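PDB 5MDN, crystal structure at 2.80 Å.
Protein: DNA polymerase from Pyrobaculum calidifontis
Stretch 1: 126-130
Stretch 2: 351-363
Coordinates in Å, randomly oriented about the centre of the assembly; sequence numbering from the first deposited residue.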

# COMPACT_ATOMS: atom_id res chain seq x y z
N VAL A 126 21.70 -0.37 -1.73
CA VAL A 126 20.43 0.31 -1.99
C VAL A 126 19.75 -0.40 -3.15
O VAL A 126 20.34 -0.49 -4.24
CB VAL A 126 20.63 1.81 -2.27
CG1 VAL A 126 20.96 2.55 -0.98
CG2 VAL A 126 21.74 2.04 -3.29
N PRO A 127 18.55 -0.93 -2.98
CA PRO A 127 17.87 -1.61 -4.09
C PRO A 127 17.39 -0.61 -5.13
O PRO A 127 17.11 0.55 -4.83
CB PRO A 127 16.70 -2.32 -3.41
CG PRO A 127 16.43 -1.52 -2.19
CD PRO A 127 17.74 -0.93 -1.75
N CYS A 128 17.29 -1.09 -6.37
CA CYS A 128 16.84 -0.27 -7.49
C CYS A 128 17.69 0.99 -7.63
O CYS A 128 17.19 2.10 -7.83
CB CYS A 128 15.36 0.08 -7.36
SG CYS A 128 14.25 -1.33 -7.35
N ALA A 129 19.01 0.81 -7.51
CA ALA A 129 19.96 1.89 -7.69
C ALA A 129 21.31 1.27 -8.01
O ALA A 129 21.67 0.23 -7.44
CB ALA A 129 20.06 2.78 -6.45
N TRP A 130 22.06 1.90 -8.91
CA TRP A 130 23.36 1.38 -9.30
C TRP A 130 24.34 1.48 -8.13
O TRP A 130 24.67 2.58 -7.68
CB TRP A 130 23.90 2.14 -10.51
CG TRP A 130 23.13 1.92 -11.77
CD1 TRP A 130 22.23 2.78 -12.33
CD2 TRP A 130 23.20 0.79 -12.64
NE1 TRP A 130 21.73 2.24 -13.49
CE2 TRP A 130 22.31 1.02 -13.70
CE3 TRP A 130 23.93 -0.40 -12.61
CZ2 TRP A 130 22.14 0.11 -14.74
CZ3 TRP A 130 23.75 -1.31 -13.64
CH2 TRP A 130 22.86 -1.05 -14.69
N LEU A 351 7.37 3.24 -8.10
CA LEU A 351 7.73 2.25 -7.08
C LEU A 351 9.22 1.95 -7.09
O LEU A 351 9.81 1.70 -6.03
CB LEU A 351 6.92 0.97 -7.30
CG LEU A 351 5.44 1.06 -6.93
CD1 LEU A 351 4.66 -0.11 -7.53
CD2 LEU A 351 5.27 1.10 -5.42
N ILE A 352 9.85 1.97 -8.27
CA ILE A 352 11.29 1.75 -8.35
C ILE A 352 12.04 2.84 -7.60
O ILE A 352 13.00 2.57 -6.87
CB ILE A 352 11.74 1.64 -9.82
CG1 ILE A 352 11.20 0.35 -10.44
CG2 ILE A 352 13.25 1.70 -9.93
CD1 ILE A 352 11.52 0.20 -11.91
N GLN A 353 11.61 4.10 -7.77
CA GLN A 353 12.25 5.19 -7.05
C GLN A 353 11.92 5.14 -5.56
O GLN A 353 12.79 5.40 -4.72
CB GLN A 353 11.84 6.53 -7.65
CG GLN A 353 12.23 6.70 -9.11
CD GLN A 353 13.72 6.56 -9.33
OE1 GLN A 353 14.53 7.06 -8.54
NE2 GLN A 353 14.10 5.90 -10.42
N LEU A 354 10.67 4.82 -5.23
CA LEU A 354 10.30 4.64 -3.83
C LEU A 354 11.04 3.47 -3.19
O LEU A 354 11.07 3.38 -1.96
CB LEU A 354 8.79 4.45 -3.71
CG LEU A 354 8.19 4.58 -2.30
CD1 LEU A 354 8.45 5.97 -1.74
CD2 LEU A 354 6.70 4.27 -2.31
N SER A 355 11.60 2.57 -4.00
CA SER A 355 12.41 1.48 -3.47
C SER A 355 13.84 1.93 -3.18
O SER A 355 14.44 1.51 -2.19
CB SER A 355 12.41 0.30 -4.44
OG SER A 355 13.31 -0.71 -4.01
N SER A 356 14.40 2.79 -4.04
CA SER A 356 15.76 3.28 -3.82
C SER A 356 15.79 4.30 -2.69
O SER A 356 16.74 4.34 -1.90
CB SER A 356 16.33 3.87 -5.10
OG SER A 356 15.55 4.97 -5.55
N VAL A 357 14.74 5.12 -2.58
CA VAL A 357 14.44 5.77 -1.31
C VAL A 357 13.85 4.73 -0.36
O VAL A 357 13.42 3.65 -0.77
CB VAL A 357 13.49 6.96 -1.53
CG1 VAL A 357 13.46 7.86 -0.30
CG2 VAL A 357 13.90 7.75 -2.76
N SER A 358 13.91 5.04 0.94
CA SER A 358 13.39 4.16 1.98
C SER A 358 14.22 2.88 2.10
O SER A 358 14.60 2.49 3.20
CB SER A 358 11.91 3.83 1.73
OG SER A 358 11.78 2.69 0.89
N GLY A 359 14.50 2.22 0.98
CA GLY A 359 15.45 1.14 0.93
C GLY A 359 14.89 -0.26 0.94
O GLY A 359 15.66 -1.22 1.07
N LEU A 360 13.57 -0.43 0.80
CA LEU A 360 13.02 -1.77 0.71
C LEU A 360 13.09 -2.31 -0.72
O LEU A 360 13.04 -1.53 -1.68
CB LEU A 360 11.56 -1.78 1.19
CG LEU A 360 11.32 -1.61 2.69
CD1 LEU A 360 9.84 -1.44 2.97
CD2 LEU A 360 11.88 -2.80 3.46
N PRO A 361 13.23 -3.62 -0.88
CA PRO A 361 13.23 -4.20 -2.23
C PRO A 361 11.89 -4.00 -2.93
O PRO A 361 10.87 -3.69 -2.32
CB PRO A 361 13.52 -5.69 -1.99
CG PRO A 361 14.10 -5.75 -0.61
CD PRO A 361 13.48 -4.64 0.15
N LEU A 362 11.93 -4.15 -4.26
CA LEU A 362 10.77 -3.80 -5.08
C LEU A 362 9.56 -4.66 -4.75
O LEU A 362 8.42 -4.18 -4.85
CB LEU A 362 11.14 -3.94 -6.56
CG LEU A 362 10.23 -3.29 -7.61
CD1 LEU A 362 9.80 -1.91 -7.16
CD2 LEU A 362 10.97 -3.20 -8.94
N ASP A 363 9.77 -5.92 -4.38
CA ASP A 363 8.66 -6.81 -4.03
C ASP A 363 8.05 -6.50 -2.67
O ASP A 363 7.00 -7.07 -2.35
CB ASP A 363 9.12 -8.27 -4.09
CG ASP A 363 10.38 -8.53 -3.27
OD1 ASP A 363 10.42 -8.15 -2.08
OD2 ASP A 363 11.33 -9.11 -3.83

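Two residues of an irregular segment, Pro-127 and Cys-128, make most of this contact, packing against the last turn of a helix and the loop that follows it. Both point their CA-to-CB bonds toward the other stretch; Cys-128 has a left-handed backbone conformation, phi/psi 55/44. No clear hydrogen bond crosses between the stretches; the fit rests on shape and on carbonyl oxygens facing carbon.

Pro-127 lays its ring where the helix gives way to loop. With the ring puckered C-gamma endo, CG lies 3.4 Å from Gly-359 O, 3.4 Å from Leu-360 O and 3.6 Å from Ser-355 O, so one ring carbon meets three backbone oxygens. Its own carbonyl is used as well: Pro-127 O sits 3.2 Å from Ser-356 CA in a CA-H...O contact, with an angle of 130° at the hydrogen.

The serines of the helix illustrate how a polar side chain can line a contact that no clear hydrogen bond crosses. Ser-355 takes the t rotamer, which carries its OG to Leu-360 O in a very short hydrogen bond of 2.5 Å, tying the helix end to the loop beyond. The same OG is 3.7 Å from Pro-127 CG and 3.5 Å from Cys-128 SG. Ser-356 instead adopts p (61°), folding OG back onto the helix to donate to Gln-353 O at 2.9 Å. With the hydroxyl satisfied within its own stretch, Ser-356 offers carbon to the neighbour: its CB is 3.4 Å from Cys-128 O and 4.1 Å from Ala-129 CB.

Cys-128, in the m rotamer, reaches farther across. Its CB packs 3.7 Å from Ile-352 CG2 and 3.5 Å from Ile-352 O, while SG extends to 4.1 Å from Leu-362 CD2. The side chain thus touches the helix and, later in the same stretch, Leu-362, whose t,p conformation places CD2 within reach of the sulfur. Ile-352, in its m,t rotamer, meets the cysteine with its CG2 branch; its CD1 lies farther from that CB.

Gly-359 allows the turn that brings its carbonyl to the proline. At phi/psi 100/10, a CB would jam against the carbonyl oxygen of Ser-358, so the backbone alone calls for glycine; the proline ring is not what demands it, since an ideal CB would stand 4.6 Å from Pro-127 CD. The rule to take away is economical: satisfy hydroxyls locally, then pack the remaining carbon and sulfur closely.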